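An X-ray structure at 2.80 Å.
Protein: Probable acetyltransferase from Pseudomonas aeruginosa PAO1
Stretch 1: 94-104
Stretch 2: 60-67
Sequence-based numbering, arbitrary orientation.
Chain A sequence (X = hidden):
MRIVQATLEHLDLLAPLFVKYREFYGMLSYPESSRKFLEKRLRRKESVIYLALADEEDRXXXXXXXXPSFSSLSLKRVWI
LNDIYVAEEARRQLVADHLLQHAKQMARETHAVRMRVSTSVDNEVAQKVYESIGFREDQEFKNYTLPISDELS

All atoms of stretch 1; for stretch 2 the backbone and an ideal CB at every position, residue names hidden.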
ATOM      1  N   LEU A  94     -25.200   8.580  -0.752  1.00 37.28           N
ATOM      2  CA  LEU A  94     -25.467   8.578  -2.187  1.00 35.74           C
ATOM      3  C   LEU A  94     -24.183   8.693  -3.036  1.00 34.85           C
ATOM      4  O   LEU A  94     -23.981   7.925  -3.981  1.00 34.06           O
ATOM      5  CB  LEU A  94     -26.419   9.725  -2.532  1.00 35.59           C
ATOM      6  CG  LEU A  94     -26.622  10.003  -4.024  1.00 36.52           C
ATOM      7  CD1 LEU A  94     -27.089   8.734  -4.722  1.00 36.60           C
ATOM      8  CD2 LEU A  94     -27.639  11.122  -4.203  1.00 36.73           C
ATOM      9  N   VAL A  95     -23.321   9.648  -2.687  1.00 33.19           N
ATOM     10  CA  VAL A  95     -22.074   9.888  -3.414  1.00 30.59           C
ATOM     11  C   VAL A  95     -20.944   8.933  -3.046  1.00 31.12           C
ATOM     12  O   VAL A  95     -20.212   8.455  -3.926  1.00 30.17           O
ATOM     13  CB  VAL A  95     -21.593  11.353  -3.219  1.00 29.16           C
ATOM     14  CG1 VAL A  95     -20.124  11.504  -3.631  1.00 28.16           C
ATOM     15  CG2 VAL A  95     -22.464  12.284  -4.058  1.00 27.70           C
ATOM     16  N   ALA A  96     -20.788   8.667  -1.751  1.00 30.82           N
ATOM     17  CA  ALA A  96     -19.751   7.752  -1.292  1.00 29.56           C
ATOM     18  C   ALA A  96     -19.914   6.448  -2.067  1.00 30.39           C
ATOM     19  O   ALA A  96     -18.936   5.860  -2.527  1.00 31.78           O
ATOM     20  CB  ALA A  96     -19.902   7.501   0.199  1.00 28.13           C
ATOM     21  N   ASP A  97     -21.164   6.020  -2.224  1.00 31.89           N
ATOM     22  CA  ASP A  97     -21.501   4.785  -2.931  1.00 32.70           C
ATOM     23  C   ASP A  97     -21.018   4.714  -4.371  1.00 32.90           C
ATOM     24  O   ASP A  97     -20.206   3.856  -4.715  1.00 33.64           O
ATOM     25  CB  ASP A  97     -23.010   4.569  -2.915  1.00 34.57           C
ATOM     26  CG  ASP A  97     -23.450   3.632  -1.815  1.00 36.55           C
ATOM     27  OD1 ASP A  97     -23.137   3.904  -0.632  1.00 36.23           O
ATOM     28  OD2 ASP A  97     -24.117   2.623  -2.141  1.00 38.21           O
ATOM     29  N   HIS A  98     -21.539   5.598  -5.215  1.00 31.27           N
ATOM     30  CA  HIS A  98     -21.155   5.615  -6.615  1.00 30.18           C
ATOM     31  C   HIS A  98     -19.653   5.533  -6.761  1.00 27.62           C
ATOM     32  O   HIS A  98     -19.146   4.853  -7.648  1.00 28.53           O
ATOM     33  CB  HIS A  98     -21.668   6.882  -7.290  1.00 33.08           C
ATOM     34  CG  HIS A  98     -23.147   6.890  -7.503  1.00 36.29           C
ATOM     35  ND1 HIS A  98     -23.782   5.989  -8.329  1.00 37.05           N
ATOM     36  CD2 HIS A  98     -24.119   7.681  -6.988  1.00 37.34           C
ATOM     37  CE1 HIS A  98     -25.081   6.223  -8.315  1.00 38.08           C
ATOM     38  NE2 HIS A  98     -25.312   7.245  -7.510  1.00 38.45           N
ATOM     39  N   LEU A  99     -18.939   6.230  -5.890  1.00 24.96           N
ATOM     40  CA  LEU A  99     -17.492   6.215  -5.945  1.00 24.55           C
ATOM     41  C   LEU A  99     -16.979   4.809  -5.666  1.00 25.76           C
ATOM     42  O   LEU A  99     -16.343   4.182  -6.517  1.00 24.74           O
ATOM     43  CB  LEU A  99     -16.921   7.198  -4.925  1.00 21.82           C
ATOM     44  CG  LEU A  99     -16.971   8.670  -5.332  1.00 19.83           C
ATOM     45  CD1 LEU A  99     -16.518   9.518  -4.172  1.00 18.65           C
ATOM     46  CD2 LEU A  99     -16.095   8.911  -6.551  1.00 17.29           C
ATOM     47  N   LEU A 100     -17.278   4.317  -4.468  1.00 26.75           N
ATOM     48  CA  LEU A 100     -16.853   2.992  -4.044  1.00 27.17           C
ATOM     49  C   LEU A 100     -17.233   1.895  -5.030  1.00 27.75           C
ATOM     50  O   LEU A 100     -16.450   0.982  -5.278  1.00 28.65           O
ATOM     51  CB  LEU A 100     -17.414   2.693  -2.652  1.00 26.93           C
ATOM     52  CG  LEU A 100     -16.851   3.624  -1.564  1.00 26.85           C
ATOM     53  CD1 LEU A 100     -17.502   3.320  -0.229  1.00 26.02           C
ATOM     54  CD2 LEU A 100     -15.328   3.455  -1.487  1.00 25.93           C
ATOM     55  N   GLN A 101     -18.426   1.981  -5.604  1.00 29.00           N
ATOM     56  CA  GLN A 101     -18.851   0.977  -6.567  1.00 30.20           C
ATOM     57  C   GLN A 101     -17.986   1.067  -7.815  1.00 28.64           C
ATOM     58  O   GLN A 101     -17.457   0.069  -8.289  1.00 29.53           O
ATOM     59  CB  GLN A 101     -20.308   1.186  -6.957  1.00 32.76           C
ATOM     60  CG  GLN A 101     -20.793   0.201  -8.001  1.00 36.46           C
ATOM     61  CD  GLN A 101     -21.763   0.840  -8.963  1.00 39.27           C
ATOM     62  OE1 GLN A 101     -21.443   1.845  -9.606  1.00 41.55           O
ATOM     63  NE2 GLN A 101     -22.957   0.267  -9.071  1.00 40.61           N
ATOM     64  N   HIS A 102     -17.854   2.269  -8.351  1.00 27.43           N
ATOM     65  CA  HIS A 102     -17.045   2.481  -9.539  1.00 26.47           C
ATOM     66  C   HIS A 102     -15.629   1.958  -9.256  1.00 27.64           C
ATOM     67  O   HIS A 102     -15.007   1.315 -10.104  1.00 26.22           O
ATOM     68  CB  HIS A 102     -17.019   3.974  -9.867  1.00 26.64           C
ATOM     69  CG  HIS A 102     -16.482   4.292 -11.227  1.00 27.82           C
ATOM     70  ND1 HIS A 102     -15.133   4.324 -11.510  1.00 28.29           N
ATOM     71  CD2 HIS A 102     -17.116   4.599 -12.384  1.00 27.75           C
ATOM     72  CE1 HIS A 102     -14.959   4.635 -12.782  1.00 28.17           C
ATOM     73  NE2 HIS A 102     -16.147   4.808 -13.334  1.00 28.18           N
ATOM     74  N   ALA A 103     -15.140   2.224  -8.046  1.00 28.17           N
ATOM     75  CA  ALA A 103     -13.808   1.797  -7.635  1.00 28.24           C
ATOM     76  C   ALA A 103     -13.708   0.279  -7.567  1.00 28.84           C
ATOM     77  O   ALA A 103     -12.735  -0.304  -8.053  1.00 28.52           O
ATOM     78  CB  ALA A 103     -13.450   2.401  -6.278  1.00 25.62           C
ATOM     79  N   LYS A 104     -14.708  -0.363  -6.965  1.00 28.96           N
ATOM     80  CA  LYS A 104     -14.697  -1.817  -6.850  1.00 29.86           C
ATOM     81  C   LYS A 104     -14.801  -2.475  -8.223  1.00 30.22           C
ATOM     82  O   LYS A 104     -14.133  -3.479  -8.492  1.00 29.86           O
ATOM     83  CB  LYS A 104     -15.835  -2.308  -5.955  1.00 31.77           C
ATOM     84  CG  LYS A 104     -15.815  -3.815  -5.768  1.00 34.97           C
ATOM     85  CD  LYS A 104     -16.839  -4.324  -4.773  1.00 38.15           C
ATOM     86  CE  LYS A 104     -16.863  -5.856  -4.814  1.00 41.06           C
ATOM     87  NZ  LYS A 104     -17.887  -6.481  -3.922  1.00 43.91           N
ATOM     88  N   UNK A  60     -17.147  19.458  -7.611  1.00 34.43           N
ATOM     89  CA  UNK A  60     -16.753  18.257  -6.899  1.00 33.77           C
ATOM     90  C   UNK A  60     -17.646  17.945  -5.684  1.00 33.29           C
ATOM     91  O   UNK A  60     -17.626  18.662  -4.680  1.00 32.69           O
ATOM     92  CB  UNK A  60     -15.298  18.396  -6.446  1.00 33.77           C
ATOM     93  N   UNK A  61     -18.417  16.862  -5.779  1.00 32.54           N
ATOM     94  CA  UNK A  61     -19.326  16.455  -4.705  1.00 30.85           C
ATOM     95  C   UNK A  61     -18.604  15.532  -3.751  1.00 31.32           C
ATOM     96  O   UNK A  61     -18.963  15.407  -2.576  1.00 32.20           O
ATOM     97  CB  UNK A  61     -20.574  15.771  -5.266  1.00 30.85           C
ATOM     98  N   UNK A  62     -17.577  14.877  -4.271  1.00 30.79           N
ATOM     99  CA  UNK A  62     -16.807  13.965  -3.452  1.00 31.16           C
ATOM    100  C   UNK A  62     -15.688  13.350  -4.270  1.00 30.52           C
ATOM    101  O   UNK A  62     -15.607  13.548  -5.486  1.00 29.71           O
ATOM    102  CB  UNK A  62     -17.705  12.876  -2.862  1.00 31.16           C
ATOM    103  N   UNK A  63     -14.812  12.606  -3.613  1.00 27.38           N
ATOM    104  CA  UNK A  63     -13.734  11.995  -4.345  1.00 26.84           C
ATOM    105  C   UNK A  63     -13.253  10.727  -3.657  1.00 25.75           C
ATOM    106  O   UNK A  63     -13.545  10.478  -2.491  1.00 25.03           O
ATOM    107  CB  UNK A  63     -12.579  12.985  -4.510  1.00 26.84           C
ATOM    108  N   UNK A  64     -12.492   9.940  -4.398  1.00 27.26           N
ATOM    109  CA  UNK A  64     -11.972   8.682  -3.897  1.00 27.65           C
ATOM    110  C   UNK A  64     -10.521   8.475  -4.367  1.00 24.36           C
ATOM    111  O   UNK A  64     -10.142   8.926  -5.446  1.00 23.99           O
ATOM    112  CB  UNK A  64     -12.859   7.523  -4.356  1.00 27.65           C
ATOM    113  N   UNK A  65      -9.703   7.826  -3.547  1.00 20.23           N
ATOM    114  CA  UNK A  65      -8.322   7.560  -3.947  1.00 21.32           C
ATOM    115  C   UNK A  65      -7.860   6.154  -3.588  1.00 20.74           C
ATOM    116  O   UNK A  65      -8.073   5.662  -2.473  1.00 21.56           O
ATOM    117  CB  UNK A  65      -7.388   8.583  -3.297  1.00 21.32           C
ATOM    118  N   UNK A  66      -7.240   5.503  -4.562  1.00 20.52           N
ATOM    119  CA  UNK A  66      -6.732   4.165  -4.364  1.00 21.49           C
ATOM    120  C   UNK A  66      -5.276   4.155  -4.774  1.00 21.16           C
ATOM    121  O   UNK A  66      -4.874   4.908  -5.658  1.00 21.74           O
ATOM    122  CB  UNK A  66      -7.542   3.134  -5.152  1.00 21.49           C
ATOM    123  N   UNK A  67      -4.482   3.322  -4.111  1.00 20.78           N
ATOM    124  CA  UNK A  67      -3.068   3.190  -4.456  1.00 20.37           C
ATOM    125  C   UNK A  67      -2.827   1.804  -5.027  1.00 19.69           C
ATOM    126  O   UNK A  67      -3.198   0.802  -4.423  1.00 18.65           O
ATOM    127  CB  UNK A  67      -2.175   3.438  -3.239  1.00 20.37           C
TER

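The helix 94-104 runs over the strand 60-67 at 39° between their N-to-C directions, with a closest axial approach of 8.3 Å. It turns V95, L99 and A103 toward the strand, an apolar stripe that offers neither charge nor polar side-chain group, so contact must come from packing alone.

At position 60 the ideal CB finds nothing of the helix within 5.5 Å, and many side chains would be tolerated. The residue is L60, which makes no contact with the helix.

Position 61 points its CB toward the helix, 4.1 Å from V95 CG2. An apolar side chain of almost any size would suit, provided its outer atoms can run past the valine. The residue is L61, which meets V95 here.

At position 62 the ideal CB points toward the helix and would lie 2.9 Å from V95 CG1, a clash, and the extended phi/psi of -180/173 is one that glycine adopts readily. With V95 placed as it is, glycine fits best, and the residue is G62. Its CA can sit 4.1 Å from V95 CG1, while L99 CD1 comes to 3.9 Å from G62 C, so both helix side chains pack directly on the strand backbone.

Position 63 directs its CB away from the helix, and the nearest helix atom to it is L99 CD1 at 5.3 Å. Size is therefore little limited from this side, and a large aromatic or aliphatic group is possible. F63 occupies it with chi1 p; its closest contact with the helix is through the backbone, F63 C lying 3.5 Å from L99 CD1.

At position 64 the CB points toward the helix again, 4.1 Å from L99 CB, where the two CA atoms are 6.4 Å apart. Such close spacing favours a small or slender side chain, such as alanine, serine, cysteine or valine. The residue is C64: its CB packs against L99 CB, and the t rotamer brings SG within 4.3 Å of A103 CB, linking successive helix turns.

Position 65 is out of the helix's reach and little constrained by it; the residue is Q65.

Position 66 points toward the helix, but nothing lies within 5.5 Å of its ideal CB. A longer apolar side chain is needed to close the gap to A103. L66 does so, its CD2 lying 4.1 Å from A103 CB.

Position 67 is again out of reach, leaving the choice open. It is Y67, whose OH is hydrogen-bonded elsewhere in the structure.

Stretch 2 (60-67) LLGFCQLY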
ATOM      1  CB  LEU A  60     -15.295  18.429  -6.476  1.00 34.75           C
ATOM      2  CG  LEU A  60     -14.432  17.230  -6.116  1.00 35.58           C
ATOM      3  CD1 LEU A  60     -14.421  16.212  -7.264  1.00 35.92           C
ATOM      4  CD2 LEU A  60     -13.026  17.743  -5.808  1.00 35.82           C
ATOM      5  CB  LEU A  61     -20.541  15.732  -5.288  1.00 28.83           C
ATOM      6  CG  LEU A  61     -21.256  16.461  -6.435  1.00 28.48           C
ATOM      7  CD1 LEU A  61     -22.094  15.474  -7.199  1.00 27.58           C
ATOM      8  CD2 LEU A  61     -22.103  17.609  -5.899  1.00 26.16           C
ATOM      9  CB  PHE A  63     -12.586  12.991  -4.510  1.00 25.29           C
ATOM     10  CG  PHE A  63     -11.800  13.199  -3.264  1.00 24.70           C
ATOM     11  CD1 PHE A  63     -10.750  12.350  -2.941  1.00 23.32           C
ATOM     12  CD2 PHE A  63     -12.150  14.198  -2.370  1.00 24.29           C
ATOM     13  CE1 PHE A  63     -10.067  12.493  -1.743  1.00 22.99           C
ATOM     14  CE2 PHE A  63     -11.465  14.345  -1.166  1.00 23.52           C
ATOM     15  CZ  PHE A  63     -10.427  13.494  -0.853  1.00 22.42           C
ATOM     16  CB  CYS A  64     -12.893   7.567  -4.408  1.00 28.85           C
ATOM     17  SG  CYS A  64     -12.291   5.922  -4.179  1.00 36.07           S
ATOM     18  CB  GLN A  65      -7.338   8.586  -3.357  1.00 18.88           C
ATOM     19  CG  GLN A  65      -5.908   8.435  -3.886  1.00 15.02           C
ATOM     20  CD  GLN A  65      -4.994   9.595  -3.484  1.00 16.65           C
ATOM     21  OE1 GLN A  65      -4.931   9.986  -2.307  1.00 16.96           O
ATOM     22  NE2 GLN A  65      -4.275  10.141  -4.459  1.00 12.81           N
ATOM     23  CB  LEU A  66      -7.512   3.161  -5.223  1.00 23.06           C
ATOM     24  CG  LEU A  66      -9.030   3.049  -5.040  1.00 23.14           C
ATOM     25  CD1 LEU A  66      -9.745   4.136  -5.821  1.00 24.44           C
ATOM     26  CD2 LEU A  66      -9.477   1.706  -5.534  1.00 24.09           C
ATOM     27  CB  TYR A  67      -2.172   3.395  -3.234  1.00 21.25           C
ATOM     28  CG  TYR A  67      -2.290   4.764  -2.620  1.00 22.59           C
ATOM     29  CD1 TYR A  67      -2.290   5.909  -3.419  1.00 23.18           C
ATOM     30  CD2 TYR A  67      -2.422   4.922  -1.241  1.00 22.37           C
ATOM     31  CE1 TYR A  67      -2.424   7.181  -2.859  1.00 24.04           C
ATOM     32  CE2 TYR A  67      -2.555   6.187  -0.669  1.00 22.17           C
ATOM     33  CZ  TYR A  67      -2.556   7.311  -1.484  1.00 23.57           C
ATOM     34  OH  TYR A  67      -2.667   8.564  -0.933  1.00 23.96           O
TER
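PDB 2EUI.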